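Local coordinates for protein D-glycero-alpha-D-manno-heptose 7-phosphate kinase (Campylobacter jejuni subsp. jejuni, PDB 4N3O) that catalyses the ATP-dependent phosphorylation of D-glycero-alpha-D-manno-heptose 7-phosphate at C-1, a step toward the GDP-heptose used in capsule polysaccharide synthesis, at residues G125-F130 with A144-E149. Residues are numbered along the deposited sequence; the frame is centred on the assembly and turned at random.
Sequences GVIKAF and AKLAYE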
ATOM      1  N   GLY A 125      -1.472  14.304 -12.139  1.00 34.64           N
ATOM      2  CA  GLY A 125      -2.392  14.553 -11.042  1.00 34.25           C
ATOM      3  C   GLY A 125      -3.018  15.938 -11.079  1.00 35.76           C
ATOM      4  O   GLY A 125      -4.197  16.097 -10.804  1.00 37.47           O
ATOM      5  N   VAL A 126      -2.229  16.940 -11.442  1.00 35.64           N
ATOM      6  CA  VAL A 126      -2.710  18.319 -11.492  1.00 34.52           C
ATOM      7  C   VAL A 126      -3.680  18.533 -12.669  1.00 36.88           C
ATOM      8  O   VAL A 126      -4.793  19.075 -12.502  1.00 35.34           O
ATOM      9  CB  VAL A 126      -1.516  19.263 -11.573  1.00 35.38           C
ATOM     10  CG1 VAL A 126      -1.969  20.692 -11.743  1.00 36.57           C
ATOM     11  CG2 VAL A 126      -0.655  19.100 -10.322  1.00 36.05           C
ATOM     12  N   ILE A 127      -3.268  18.087 -13.853  1.00 36.33           N
ATOM     13  CA  ILE A 127      -4.109  18.187 -15.028  1.00 37.64           C
ATOM     14  C   ILE A 127      -5.452  17.551 -14.723  1.00 38.08           C
ATOM     15  O   ILE A 127      -6.491  18.115 -15.032  1.00 38.09           O
ATOM     16  CB  ILE A 127      -3.456  17.490 -16.243  1.00 39.86           C
ATOM     17  CG1 ILE A 127      -2.261  18.319 -16.737  1.00 42.68           C
ATOM     18  CG2 ILE A 127      -4.456  17.359 -17.374  1.00 41.03           C
ATOM     19  CD1 ILE A 127      -1.364  17.621 -17.740  1.00 41.78           C
ATOM     20  N   LYS A 128      -5.427  16.376 -14.094  1.00 39.20           N
ATOM     21  CA  LYS A 128      -6.660  15.642 -13.748  1.00 36.84           C
ATOM     22  C   LYS A 128      -7.533  16.420 -12.786  1.00 36.67           C
ATOM     23  O   LYS A 128      -8.748  16.341 -12.840  1.00 40.78           O
ATOM     24  CB  LYS A 128      -6.303  14.289 -13.143  1.00 36.95           C
ATOM     25  CG  LYS A 128      -7.486  13.417 -12.794  1.00 37.90           C
ATOM     26  CD  LYS A 128      -8.300  12.972 -14.000  1.00 39.76           C
ATOM     27  CE  LYS A 128      -9.462  12.135 -13.523  1.00 40.95           C
ATOM     28  NZ  LYS A 128     -10.311  11.695 -14.645  1.00 47.61           N
ATOM     29  N   ALA A 129      -6.908  17.176 -11.902  1.00 37.09           N
ATOM     30  CA  ALA A 129      -7.652  17.988 -10.963  1.00 38.41           C
ATOM     31  C   ALA A 129      -8.446  19.068 -11.715  1.00 40.79           C
ATOM     32  O   ALA A 129      -9.621  19.291 -11.442  1.00 39.22           O
ATOM     33  CB  ALA A 129      -6.703  18.621  -9.968  1.00 40.30           C
ATOM     34  N   PHE A 130      -7.794  19.725 -12.670  1.00 42.13           N
ATOM     35  CA  PHE A 130      -8.452  20.758 -13.482  1.00 42.30           C
ATOM     36  C   PHE A 130      -9.551  20.173 -14.361  1.00 42.57           C
ATOM     37  O   PHE A 130     -10.615  20.758 -14.501  1.00 44.45           O
ATOM     38  CB  PHE A 130      -7.427  21.495 -14.371  1.00 43.54           C
ATOM     39  CG  PHE A 130      -6.607  22.508 -13.637  1.00 42.96           C
ATOM     40  CD1 PHE A 130      -7.175  23.713 -13.252  1.00 44.58           C
ATOM     41  CD2 PHE A 130      -5.279  22.282 -13.362  1.00 42.78           C
ATOM     42  CE1 PHE A 130      -6.437  24.654 -12.570  1.00 45.72           C
ATOM     43  CE2 PHE A 130      -4.528  23.223 -12.689  1.00 44.10           C
ATOM     44  CZ  PHE A 130      -5.107  24.413 -12.291  1.00 45.75           C
ATOM     45  N   ALA A 144      -2.750  11.917 -20.609  1.00 45.28           N
ATOM     46  CA  ALA A 144      -1.349  11.511 -20.706  1.00 46.48           C
ATOM     47  C   ALA A 144      -0.645  12.289 -21.824  1.00 49.30           C
ATOM     48  O   ALA A 144       0.514  12.678 -21.646  1.00 48.91           O
ATOM     49  CB  ALA A 144      -1.231  10.016 -20.947  1.00 48.79           C
ATOM     50  N   LYS A 145      -1.323  12.518 -22.965  1.00 50.88           N
ATOM     51  CA  LYS A 145      -0.690  13.295 -24.036  1.00 55.12           C
ATOM     52  C   LYS A 145      -0.389  14.693 -23.553  1.00 53.18           C
ATOM     53  O   LYS A 145       0.747  15.170 -23.627  1.00 53.22           O
ATOM     54  CB  LYS A 145      -1.529  13.399 -25.323  1.00 63.48           C
ATOM     55  CG  LYS A 145      -1.370  12.226 -26.279  1.00 70.61           C
ATOM     56  CD  LYS A 145      -1.456  12.639 -27.757  1.00 79.91           C
ATOM     57  CE  LYS A 145      -2.837  13.071 -28.253  1.00 86.39           C
ATOM     58  NZ  LYS A 145      -3.325  14.368 -27.714  1.00 88.94           N
ATOM     59  N   LEU A 146      -1.417  15.350 -23.048  1.00 51.55           N
ATOM     60  CA  LEU A 146      -1.262  16.697 -22.569  1.00 50.53           C
ATOM     61  C   LEU A 146      -0.076  16.732 -21.590  1.00 47.43           C
ATOM     62  O   LEU A 146       0.823  17.548 -21.730  1.00 45.28           O
ATOM     63  CB  LEU A 146      -2.572  17.173 -21.961  1.00 51.65           C
ATOM     64  CG  LEU A 146      -2.731  18.661 -21.730  1.00 56.36           C
ATOM     65  CD1 LEU A 146      -2.555  19.429 -23.034  1.00 58.86           C
ATOM     66  CD2 LEU A 146      -4.105  18.926 -21.136  1.00 57.40           C
ATOM     67  N   ALA A 147      -0.047  15.806 -20.639  1.00 46.43           N
ATOM     68  CA  ALA A 147       1.061  15.736 -19.678  1.00 46.46           C
ATOM     69  C   ALA A 147       2.441  15.619 -20.366  1.00 50.01           C
ATOM     70  O   ALA A 147       3.422  16.258 -19.958  1.00 48.80           O
ATOM     71  CB  ALA A 147       0.859  14.561 -18.743  1.00 45.45           C
ATOM     72  N   TYR A 148       2.514  14.792 -21.401  1.00 51.54           N
ATOM     73  CA  TYR A 148       3.762  14.583 -22.121  1.00 54.27           C
ATOM     74  C   TYR A 148       4.210  15.836 -22.869  1.00 56.34           C
ATOM     75  O   TYR A 148       5.391  16.176 -22.851  1.00 59.43           O
ATOM     76  CB  TYR A 148       3.613  13.400 -23.087  1.00 57.08           C
ATOM     77  CG  TYR A 148       4.795  13.184 -23.997  1.00 59.33           C
ATOM     78  CD1 TYR A 148       5.985  12.644 -23.507  1.00 61.24           C
ATOM     79  CD2 TYR A 148       4.719  13.495 -25.347  1.00 60.05           C
ATOM     80  CE1 TYR A 148       7.074  12.434 -24.340  1.00 65.53           C
ATOM     81  CE2 TYR A 148       5.803  13.294 -26.191  1.00 63.98           C
ATOM     82  CZ  TYR A 148       6.980  12.763 -25.686  1.00 66.23           C
ATOM     83  OH  TYR A 148       8.063  12.562 -26.519  1.00 69.00           O
ATOM     84  N   GLU A 149       3.266  16.523 -23.510  1.00 58.15           N
ATOM     85  CA  GLU A 149       3.569  17.728 -24.287  1.00 58.23           C
ATOM     86  C   GLU A 149       4.135  18.810 -23.398  1.00 60.98           C
ATOM     87  O   GLU A 149       5.143  19.465 -23.724  1.00 63.08           O
ATOM     88  CB  GLU A 149       2.312  18.234 -24.988  1.00 61.66           C
ATOM     89  CG  GLU A 149       1.751  17.230 -25.997  1.00 67.19           C
ATOM     90  CD  GLU A 149       0.539  17.741 -26.764  1.00 74.36           C
ATOM     91  OE1 GLU A 149       0.050  18.852 -26.439  1.00 83.13           O
ATOM     92  OE2 GLU A 149       0.075  17.035 -27.700  1.00 73.38           O
TER
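Ile127 on helix 118-134 faces Ala147 on helix 140-153, the two backbones approaching to 7.4 Å between the CA atoms of this pair. No hydrogen bond crosses between residues 125-130 and 144-149, and the contact rests on three buried apolar side chains. Ile127 carries one side of it alone: branched at CB, isoleucine offers two separate apolar arms, one for each neighbour. Its longer branch reaches past the methyl of Ala147 to the helix backbone: CD1 of Ile127 lies 3.6 Å from CA of Ala147 and 3.9 Å from CB. With CD1 anti to CA (chi2 168°), this branch is extended and its end reaches the facing helix. Alanine suits this place because its side chain ends at CB, so the isoleucine tip rests on the main chain as well as on the methyl. The short branch meets Leu146, with CG2 of Ile127 4.1 Å from CD2 of Leu146. Leucine, branching at CG, fits here by bringing a methyl to the isoleucine; CG turned anti to the backbone N (chi1 -164°) directs that branched end at helix 118-134.

These helices belong to the N-terminal domain of the GHMP kinase fold. Helix 118-134 begins within the glycine- and serine-rich segment 113-119 that probably binds ATP, as in related kinases, and a short connection leads from it into helix 140-153. Ile143 and Ile150, roughly one helical turn before and after Ala147, also touch Ile127 and extend the apolar seam along helix 140-153. Elsewhere on helix 118-134, Val126 and Ala129 pack on strand 42-50, so the helix lies between sheet and neighbouring helix. Beyond Ala147, Gln164 of helix 162-169 packs against its side chain, while Glu151, a probable magnesium ligand, follows one turn later in helix 140-153.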